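Local coordinates for protein acetyl transferase (Salmonella typhimurium, PDB 1S7K) that probably acetylates the N-terminal alpha-amino group of ribosomal protein L7/L12, using acetyl-coenzyme A as donor, as a dimeric GNAT-family enzyme, at residues Lys71-Phe76 with Thr122-Arg127; Gly83-Asn88 with Gly111-Ser116; Ala143-Ala148 with Asn173-Ile178. All blocks are in the same frame, centred on the assembly; numbering follows the deposited sequence.

Interaction 1 (Lys71-Phe76 with Thr122-Arg127); sequences KMYLIF and THYARR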
loop_
_atom_site.group_PDB
_atom_site.type_symbol
_atom_site.label_atom_id
_atom_site.label_comp_id
_atom_site.label_asym_id
_atom_site.label_seq_id
_atom_site.Cartn_x
_atom_site.Cartn_y
_atom_site.Cartn_z
ATOM N N LYS A 71 8.810 7.463 7.957
ATOM C CA LYS A 71 9.969 7.842 8.760
ATOM C C LYS A 71 11.132 7.917 7.845
ATOM O O LYS A 71 11.236 7.125 6.883
ATOM C CB LYS A 71 10.294 6.823 9.859
ATOM C CG LYS A 71 9.198 6.702 10.966
ATOM C CD LYS A 71 9.135 8.036 11.845
ATOM C CE LYS A 71 7.901 8.035 12.800
ATOM N NZ LYS A 71 7.973 9.371 13.522
ATOM N N MET A 72 12.005 8.892 8.068
ATOM C CA MET A 72 13.189 8.910 7.257
ATOM C C MET A 72 14.400 9.061 8.198
ATOM O O MET A 72 14.522 10.094 8.863
ATOM C CB MET A 72 13.185 10.052 6.237
ATOM C CG MET A 72 14.494 10.084 5.463
ATOM S SD MET A 72 14.497 11.533 4.404
ATOM C CE MET A 72 15.824 11.252 3.551
ATOM N N TYR A 73 15.248 8.016 8.271
ATOM C CA TYR A 73 16.429 8.085 9.091
ATOM C C TYR A 73 17.690 8.013 8.232
ATOM O O TYR A 73 17.748 7.363 7.185
ATOM C CB TYR A 73 16.426 6.913 10.124
ATOM C CG TYR A 73 15.341 6.984 11.167
ATOM C CD1 TYR A 73 15.511 7.751 12.336
ATOM C CD2 TYR A 73 14.145 6.285 11.010
ATOM C CE1 TYR A 73 14.478 7.811 13.335
ATOM C CE2 TYR A 73 13.120 6.352 11.972
ATOM C CZ TYR A 73 13.296 7.113 13.132
ATOM O OH TYR A 73 12.298 7.142 14.095
ATOM N N LEU A 74 18.728 8.686 8.702
ATOM C CA LEU A 74 20.034 8.676 8.082
ATOM C C LEU A 74 20.930 7.707 8.904
ATOM O O LEU A 74 20.942 7.764 10.150
ATOM C CB LEU A 74 20.634 10.093 8.121
ATOM C CG LEU A 74 19.975 11.025 7.124
ATOM C CD1 LEU A 74 20.738 12.358 7.055
ATOM C CD2 LEU A 74 20.088 10.373 5.742
ATOM N N ILE A 75 21.632 6.827 8.206
ATOM C CA ILE A 75 22.544 5.829 8.791
ATOM C C ILE A 75 23.941 6.445 8.812
ATOM O O ILE A 75 24.441 6.828 7.751
ATOM C CB ILE A 75 22.627 4.555 7.896
ATOM C CG1 ILE A 75 21.291 3.778 7.848
ATOM C CG2 ILE A 75 23.695 3.554 8.456
ATOM C CD1 ILE A 75 21.314 2.809 6.586
ATOM N N PHE A 76 24.556 6.501 9.999
ATOM C CA PHE A 76 25.908 7.030 10.191
ATOM C C PHE A 76 26.790 5.925 10.705
ATOM O O PHE A 76 26.423 5.196 11.617
ATOM C CB PHE A 76 25.937 8.176 11.188
ATOM C CG PHE A 76 25.412 9.436 10.634
ATOM C CD1 PHE A 76 24.047 9.753 10.725
ATOM C CD2 PHE A 76 26.271 10.310 9.985
ATOM C CE1 PHE A 76 23.561 10.924 10.167
ATOM C CE2 PHE A 76 25.799 11.482 9.425
ATOM C CZ PHE A 76 24.433 11.790 9.521
ATOM N N THR A 122 13.289 -3.027 16.775
ATOM C CA THR A 122 13.235 -3.277 18.216
ATOM C C THR A 122 12.781 -2.004 18.929
ATOM O O THR A 122 11.945 -2.037 19.832
ATOM C CB THR A 122 14.659 -3.637 18.720
ATOM O OG1 THR A 122 14.921 -5.008 18.393
ATOM C CG2 THR A 122 14.787 -3.336 20.234
ATOM N N HIS A 123 13.365 -0.905 18.484
ATOM C CA HIS A 123 13.061 0.421 19.026
ATOM C C HIS A 123 11.560 0.762 18.812
ATOM O O HIS A 123 10.900 1.289 19.732
ATOM C CB HIS A 123 13.938 1.438 18.339
ATOM C CG HIS A 123 13.602 2.860 18.692
ATOM N ND1 HIS A 123 14.184 3.501 19.772
ATOM C CD2 HIS A 123 12.777 3.765 18.108
ATOM C CE1 HIS A 123 13.732 4.748 19.831
ATOM N NE2 HIS A 123 12.881 4.933 18.837
ATOM N N TYR A 124 11.016 0.454 17.639
ATOM C CA TYR A 124 9.595 0.750 17.418
ATOM C C TYR A 124 8.681 -0.209 18.149
ATOM O O TYR A 124 7.587 0.187 18.573
ATOM C CB TYR A 124 9.287 0.771 15.932
ATOM C CG TYR A 124 9.444 2.168 15.502
ATOM C CD1 TYR A 124 8.360 3.028 15.566
ATOM C CD2 TYR A 124 10.676 2.665 15.115
ATOM C CE1 TYR A 124 8.490 4.353 15.250
ATOM C CE2 TYR A 124 10.820 4.006 14.781
ATOM C CZ TYR A 124 9.689 4.836 14.859
ATOM O OH TYR A 124 9.722 6.117 14.452
ATOM N N ALA A 125 9.118 -1.460 18.300
ATOM C CA ALA A 125 8.300 -2.425 19.069
ATOM C C ALA A 125 8.234 -1.873 20.503
ATOM O O ALA A 125 7.163 -1.947 21.194
ATOM C CB ALA A 125 8.983 -3.820 19.094
ATOM N N ARG A 126 9.359 -1.346 20.981
ATOM C CA ARG A 126 9.363 -0.784 22.347
ATOM C C ARG A 126 8.479 0.459 22.455
ATOM O O ARG A 126 7.708 0.566 23.418
ATOM C CB ARG A 126 10.784 -0.550 22.834
ATOM C CG ARG A 126 11.604 -1.826 22.650
ATOM C CD ARG A 126 12.361 -2.348 23.876
ATOM N NE ARG A 126 12.377 -3.808 23.746
ATOM C CZ ARG A 126 13.379 -4.625 24.062
ATOM N NH1 ARG A 126 14.521 -4.167 24.564
ATOM N NH2 ARG A 126 13.235 -5.922 23.829
ATOM N N ARG A 127 8.514 1.328 21.427
ATOM C CA ARG A 127 7.625 2.525 21.363
ATOM C C ARG A 127 6.193 1.980 21.340
ATOM O O ARG A 127 5.300 2.446 22.080
ATOM C CB ARG A 127 7.856 3.329 20.089
ATOM C CG ARG A 127 9.067 4.231 20.147
ATOM C CD ARG A 127 9.326 4.888 18.808
ATOM N NE ARG A 127 8.127 5.384 18.101
ATOM C CZ ARG A 127 7.975 6.654 17.721
ATOM N NH1 ARG A 127 6.885 7.060 17.059
ATOM N NH2 ARG A 127 8.908 7.524 18.028
HETATM O O HOH W 1 9.715 9.547 15.612
HETATM O O HOH W 2 5.579 9.001 14.674
#
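Two tyrosines reaching out from opposite directions, Y73 on the strand and Y124 on the helix, meet through their hydroxyls. Y124 OH donates to Y73 OH over 2.8 Å, and each oxygen lies at the edge of the other ring, close to its plane, so the rings approach end-on without stacking. Y73 OH in turn bonds to the carboxylate of E6, which makes a short polar chain from Y124 through Y73 to E6 in a largely buried place. The ring of Y73 gets there because CG stands beside the backbone N, opposite the carbonyl carbon (chi1 -67°).

K71 comes in obliquely. Its chain bends at chi2 (-68°) and then runs extended, which lays the methylenes against the phenol oxygen: K71 CE sits 3.1 Å from Y124 OH. The ammonium group passes beyond it to bond the carbonyl of H65 and two waters, each 2.7 Å from K71 NZ. Both waters also touch the guanidinium of R127, though weakly. They stand between two like charges, K71 NZ and R127 NH1, that are 4.4 Å apart; a salt bridge from R127 to D129 probably eases that proximity. R127 lies along Y124, its CD above one face of the ring, so that the phenol oxygen faces the centre of the guanidinium.

The backbones are far apart, 13.9 Å between axes, so long side chains span the gap. Around them, L16 and A18 of strand 14-18 and L120 of helix 112-127 pack on Y73, while F87 of strand 80-91 meets Y124 edge-to-face.

Interaction 2 (Gly83-Asn88 with Gly111-Ser116); sequences GVLSFN and GIMSQS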
loop_
_atom_site.group_PDB
_atom_site.type_symbol
_atom_site.label_atom_id
_atom_site.label_comp_id
_atom_site.label_asym_id
_atom_site.label_seq_id
_atom_site.Cartn_x
_atom_site.Cartn_y
_atom_site.Cartn_z
ATOM N N GLY A 83 24.014 6.172 4.374
ATOM C CA GLY A 83 22.847 5.822 3.568
ATOM C C GLY A 83 21.580 6.232 4.252
ATOM O O GLY A 83 21.621 6.979 5.206
ATOM N N VAL A 84 20.439 5.753 3.752
ATOM C CA VAL A 84 19.132 6.108 4.292
ATOM C C VAL A 84 18.335 4.833 4.667
ATOM O O VAL A 84 18.433 3.846 3.972
ATOM C CB VAL A 84 18.273 6.848 3.243
ATOM C CG1 VAL A 84 16.850 6.959 3.760
ATOM C CG2 VAL A 84 18.830 8.303 2.983
ATOM N N LEU A 85 17.637 4.852 5.797
ATOM C CA LEU A 85 16.769 3.741 6.208
ATOM C C LEU A 85 15.390 4.401 6.460
ATOM O O LEU A 85 15.251 5.308 7.345
ATOM C CB LEU A 85 17.284 3.085 7.483
ATOM C CG LEU A 85 16.439 1.931 8.006
ATOM C CD1 LEU A 85 16.118 0.984 6.889
ATOM C CD2 LEU A 85 17.184 1.195 9.133
ATOM N N SER A 86 14.392 3.986 5.664
ATOM C CA SER A 86 13.051 4.593 5.726
ATOM C C SER A 86 11.897 3.660 5.963
ATOM O O SER A 86 12.012 2.467 5.707
ATOM C CB SER A 86 12.734 5.314 4.404
ATOM O OG SER A 86 13.684 6.337 4.111
ATOM N N PHE A 87 10.793 4.208 6.465
ATOM C CA PHE A 87 9.551 3.487 6.557
ATOM C C PHE A 87 8.868 4.335 5.435
ATOM O O PHE A 87 8.487 5.502 5.660
ATOM C CB PHE A 87 8.858 3.693 7.913
ATOM C CG PHE A 87 9.387 2.832 9.016
ATOM C CD1 PHE A 87 9.241 3.219 10.357
ATOM C CD2 PHE A 87 10.008 1.632 8.743
ATOM C CE1 PHE A 87 9.727 2.417 11.401
ATOM C CE2 PHE A 87 10.491 0.819 9.780
ATOM C CZ PHE A 87 10.359 1.216 11.119
ATOM N N ASN A 88 8.814 3.775 4.221
ATOM C CA ASN A 88 8.262 4.515 3.099
ATOM C C ASN A 88 6.867 5.015 3.398
ATOM O O ASN A 88 6.489 6.107 2.936
ATOM C CB ASN A 88 8.227 3.682 1.846
ATOM C CG ASN A 88 9.611 3.314 1.367
ATOM O OD1 ASN A 88 10.544 4.102 1.495
ATOM N ND2 ASN A 88 9.745 2.114 0.790
ATOM N N GLY A 111 26.458 -5.678 6.349
ATOM C CA GLY A 111 25.478 -5.840 7.439
ATOM C C GLY A 111 25.049 -4.566 8.165
ATOM O O GLY A 111 24.380 -4.626 9.247
ATOM N N ILE A 112 25.412 -3.412 7.616
ATOM C CA ILE A 112 25.071 -2.121 8.240
ATOM C C ILE A 112 23.539 -1.966 8.201
ATOM O O ILE A 112 22.926 -1.488 9.173
ATOM C CB ILE A 112 25.711 -0.942 7.464
ATOM C CG1 ILE A 112 27.247 -1.005 7.639
ATOM C CG2 ILE A 112 25.151 0.377 7.967
ATOM C CD1 ILE A 112 28.093 0.090 6.768
ATOM N N MET A 113 22.927 -2.334 7.062
ATOM C CA MET A 113 21.447 -2.242 6.961
ATOM C C MET A 113 20.855 -3.293 7.880
ATOM O O MET A 113 19.931 -3.000 8.628
ATOM C CB MET A 113 21.001 -2.429 5.507
ATOM C CG MET A 113 19.509 -2.508 5.267
ATOM S SD MET A 113 18.561 -1.233 6.050
ATOM C CE MET A 113 19.233 0.041 5.615
ATOM N N SER A 114 21.406 -4.493 7.884
ATOM C CA SER A 114 20.831 -5.555 8.774
ATOM C C SER A 114 20.869 -5.162 10.269
ATOM O O SER A 114 19.876 -5.349 10.981
ATOM C CB SER A 114 21.583 -6.861 8.576
ATOM O OG SER A 114 21.299 -7.415 7.285
ATOM N N GLN A 115 21.979 -4.603 10.723
ATOM C CA GLN A 115 22.075 -4.243 12.124
ATOM C C GLN A 115 21.233 -3.031 12.363
ATOM O O GLN A 115 20.507 -2.975 13.367
ATOM C CB GLN A 115 23.543 -3.968 12.557
ATOM C CG GLN A 115 24.407 -5.204 12.546
ATOM C CD GLN A 115 25.758 -4.960 13.128
ATOM O OE1 GLN A 115 26.170 -5.620 14.134
ATOM N NE2 GLN A 115 26.471 -4.024 12.543
ATOM N N SER A 116 21.246 -2.086 11.420
ATOM C CA SER A 116 20.436 -0.873 11.629
ATOM C C SER A 116 18.943 -1.203 11.665
ATOM O O SER A 116 18.173 -0.687 12.493
ATOM C CB SER A 116 20.681 0.148 10.508
ATOM O OG SER A 116 21.988 0.679 10.684
#
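Two bends, at chi2 (49°) and chi3 (52°), curl the thioether of M113 back onto L85. The chain starts with CG opposite the backbone N, and CB of M113 does not point at the strand; it is the bends that bring the sulfur and methyl to it. In L85 the CG likewise lies opposite the backbone N (chi1 179°), and the branch turns so that CD1 faces the methionine while CD2 faces the next turn of the helix.

The two chains cross at a slant. The firm contact is that of L85 CD1 with the sulfur, M113 SD, at 3.4 Å. L85 CD1 also comes to 3.5 Å from the methyl, M113 CE, but that distance is less sure, because the SD-CE bond is unusually short in the model and the place of CE is therefore doubtful. The other branch, L85 CD2, rests on S116 CB at 3.9 Å.

S116 can offer a carbon here because its hydroxyl is turned back into the helix: S116 OG donates to I112 O over 2.8 Å. The same carbonyl accepts from S116 N, the two donors coming from opposite faces of its plane. A polar group is thereby satisfied within a greasy interface that Y101, L16 and I75 help to enclose.

G111, with positive phi, takes the N-cap position of helix 112-127, and G111, I112, M113 and S114 all bind CoA in this protein. A glycine-rich turn leading into a helix packed on the central sheet is the pyrophosphate-binding signature of the GNAT fold, and L85 backs that helix's first turns from the sheet side.

Interaction 3 (Ala143-Ala148 with Asn173-Ile178); sequences ASNAVA and NMYARI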
loop_
_atom_site.group_PDB
_atom_site.type_symbol
_atom_site.label_atom_id
_atom_site.label_comp_id
_atom_site.label_asym_id
_atom_site.label_seq_id
_atom_site.Cartn_x
_atom_site.Cartn_y
_atom_site.Cartn_z
ATOM N N ALA A 143 20.045 -7.916 -3.523
ATOM C CA ALA A 143 20.433 -7.311 -2.230
ATOM C C ALA A 143 19.259 -7.216 -1.251
ATOM O O ALA A 143 19.372 -7.630 -0.094
ATOM C CB ALA A 143 21.055 -5.910 -2.442
ATOM N N SER A 144 18.139 -6.671 -1.690
ATOM C CA SER A 144 16.978 -6.556 -0.762
ATOM C C SER A 144 16.436 -7.902 -0.282
ATOM O O SER A 144 16.043 -8.052 0.901
ATOM C CB SER A 144 15.858 -5.732 -1.414
ATOM O OG SER A 144 16.211 -4.339 -1.501
ATOM N N ASN A 145 16.410 -8.901 -1.156
ATOM C CA ASN A 145 15.943 -10.217 -0.705
ATOM C C ASN A 145 16.846 -10.788 0.377
ATOM O O ASN A 145 16.360 -11.359 1.348
ATOM C CB ASN A 145 15.812 -11.175 -1.878
ATOM C CG ASN A 145 14.564 -10.898 -2.702
ATOM O OD1 ASN A 145 13.420 -11.303 -2.285
ATOM N ND2 ASN A 145 14.736 -10.206 -3.850
ATOM N N ALA A 146 18.152 -10.594 0.249
ATOM C CA ALA A 146 19.054 -11.098 1.257
ATOM C C ALA A 146 18.866 -10.371 2.610
ATOM O O ALA A 146 18.933 -11.008 3.683
ATOM C CB ALA A 146 20.511 -11.022 0.725
ATOM N N VAL A 147 18.604 -9.054 2.581
ATOM C CA VAL A 147 18.361 -8.322 3.837
ATOM C C VAL A 147 17.117 -8.936 4.476
ATOM O O VAL A 147 17.108 -9.253 5.651
ATOM C CB VAL A 147 18.130 -6.784 3.560
ATOM C CG1 VAL A 147 17.657 -6.095 4.803
ATOM C CG2 VAL A 147 19.487 -6.124 3.128
ATOM N N ALA A 148 16.071 -9.124 3.680
ATOM C CA ALA A 148 14.861 -9.686 4.250
ATOM C C ALA A 148 15.128 -11.030 4.926
ATOM O O ALA A 148 14.740 -11.255 6.096
ATOM C CB ALA A 148 13.784 -9.781 3.213
ATOM N N ASN A 173 8.415 -9.566 -4.109
ATOM C CA ASN A 173 8.223 -10.411 -2.929
ATOM C C ASN A 173 7.747 -9.528 -1.787
ATOM O O ASN A 173 8.235 -8.403 -1.590
ATOM C CB ASN A 173 9.535 -11.086 -2.530
ATOM C CG ASN A 173 9.840 -12.324 -3.382
ATOM O OD1 ASN A 173 8.933 -12.986 -3.885
ATOM N ND2 ASN A 173 11.130 -12.635 -3.548
ATOM N N MET A 174 6.786 -10.037 -1.035
ATOM C CA MET A 174 6.335 -9.312 0.117
ATOM C C MET A 174 6.766 -10.135 1.310
ATOM O O MET A 174 6.363 -11.296 1.460
ATOM C CB MET A 174 4.806 -9.117 0.122
ATOM C CG MET A 174 4.424 -8.473 1.508
ATOM S SD MET A 174 2.692 -7.985 1.630
ATOM C CE MET A 174 2.749 -6.562 0.542
ATOM N N TYR A 175 7.554 -9.499 2.185
ATOM C CA TYR A 175 8.108 -10.105 3.411
ATOM C C TYR A 175 7.592 -9.371 4.635
ATOM O O TYR A 175 7.371 -8.153 4.589
ATOM C CB TYR A 175 9.629 -9.938 3.448
ATOM C CG TYR A 175 10.421 -10.760 2.460
ATOM C CD1 TYR A 175 10.828 -12.065 2.771
ATOM C CD2 TYR A 175 10.833 -10.204 1.244
ATOM C CE1 TYR A 175 11.681 -12.790 1.845
ATOM C CE2 TYR A 175 11.639 -10.898 0.353
ATOM C CZ TYR A 175 12.075 -12.201 0.665
ATOM O OH TYR A 175 12.969 -12.866 -0.220
ATOM N N ALA A 176 7.393 -10.078 5.726
ATOM C CA ALA A 176 6.959 -9.364 6.929
ATOM C C ALA A 176 7.556 -9.952 8.182
ATOM O O ALA A 176 7.899 -11.140 8.239
ATOM C CB ALA A 176 5.361 -9.314 7.068
ATOM N N ARG A 177 7.727 -9.092 9.175
ATOM C CA ARG A 177 8.149 -9.519 10.502
ATOM C C ARG A 177 7.251 -8.818 11.492
ATOM O O ARG A 177 7.059 -7.589 11.370
ATOM C CB ARG A 177 9.593 -9.075 10.793
ATOM C CG ARG A 177 10.112 -9.827 12.037
ATOM C CD ARG A 177 11.657 -9.898 12.064
ATOM N NE ARG A 177 12.079 -10.112 13.434
ATOM C CZ ARG A 177 13.276 -9.807 13.920
ATOM N NH1 ARG A 177 14.217 -9.290 13.136
ATOM N NH2 ARG A 177 13.484 -9.929 15.238
ATOM N N ILE A 178 6.693 -9.575 12.450
ATOM C CA ILE A 178 5.851 -8.999 13.496
ATOM C C ILE A 178 6.696 -9.023 14.804
ATOM O O ILE A 178 7.349 -10.048 15.124
ATOM C CB ILE A 178 4.581 -9.842 13.754
ATOM C CG1 ILE A 178 3.756 -10.024 12.454
ATOM C CG2 ILE A 178 3.743 -9.212 14.924
ATOM C CD1 ILE A 178 3.044 -8.835 11.975
#
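N145 and Y175 cross at about a right angle, with the amide plane turned 64° from the ring. The phenol O-H of Y175 points in the carbonyl plane of N145, onto a lone pair: Y175 OH to N145 OD1 is 2.6 Å. A second donor grips the same oxygen, N173 ND2 at 2.9 Å, nearly straight (169°) and in the amide plane of N173, but tilted from the carbonyl plane of N145. The two asparagine amides stand almost perpendicular. With CG beside its backbone N, N145 reaches across to the strand, while its ND2 bonds to the carbonyls of N141 and R138, so both ends of the buried amide are held.

Here helix 142-150 of the GNAT fold lies on strand 168-178; segments 143-148 and 173-178 run in roughly the same direction, 10.0 Å apart at the closest approach of their axes. The side chain of N145 also packs near C137 and N141, both of which bind CoA, C137 covalently, as seen in another structure of this protein.

One turn further along, A148 rests squarely on a face of the same tyrosine: A148 CB is 3.5 Å from the centroid of the Y175 ring, 8° off its normal, a CH-pi contact. On the strand's other side, M174 packs against M159 of the second subunit.

Overall arrangement
All three contacts seat a helix on the same mixed sheet of the GNAT fold. Interactions 1 and 2 share helix 112-127, at its C-terminal and N-terminal ends, and use the neighbouring antiparallel strands 71-77 and 80-91; their centres are 9 Å apart and backbone hydrogen bonds such as Y73 N to L85 O, 2.9 Å, join them. In sequence, interaction 2 falls between the two halves of interaction 1, and interaction 3 follows both. Interaction 3 lies about 12 Å from interaction 2 and 17 Å from interaction 1, centre to centre. M113 touches V147, linking helix 112-127, whose first residues bind CoA, to helix 142-150, which runs from beside N141 to R150, both CoA-binding.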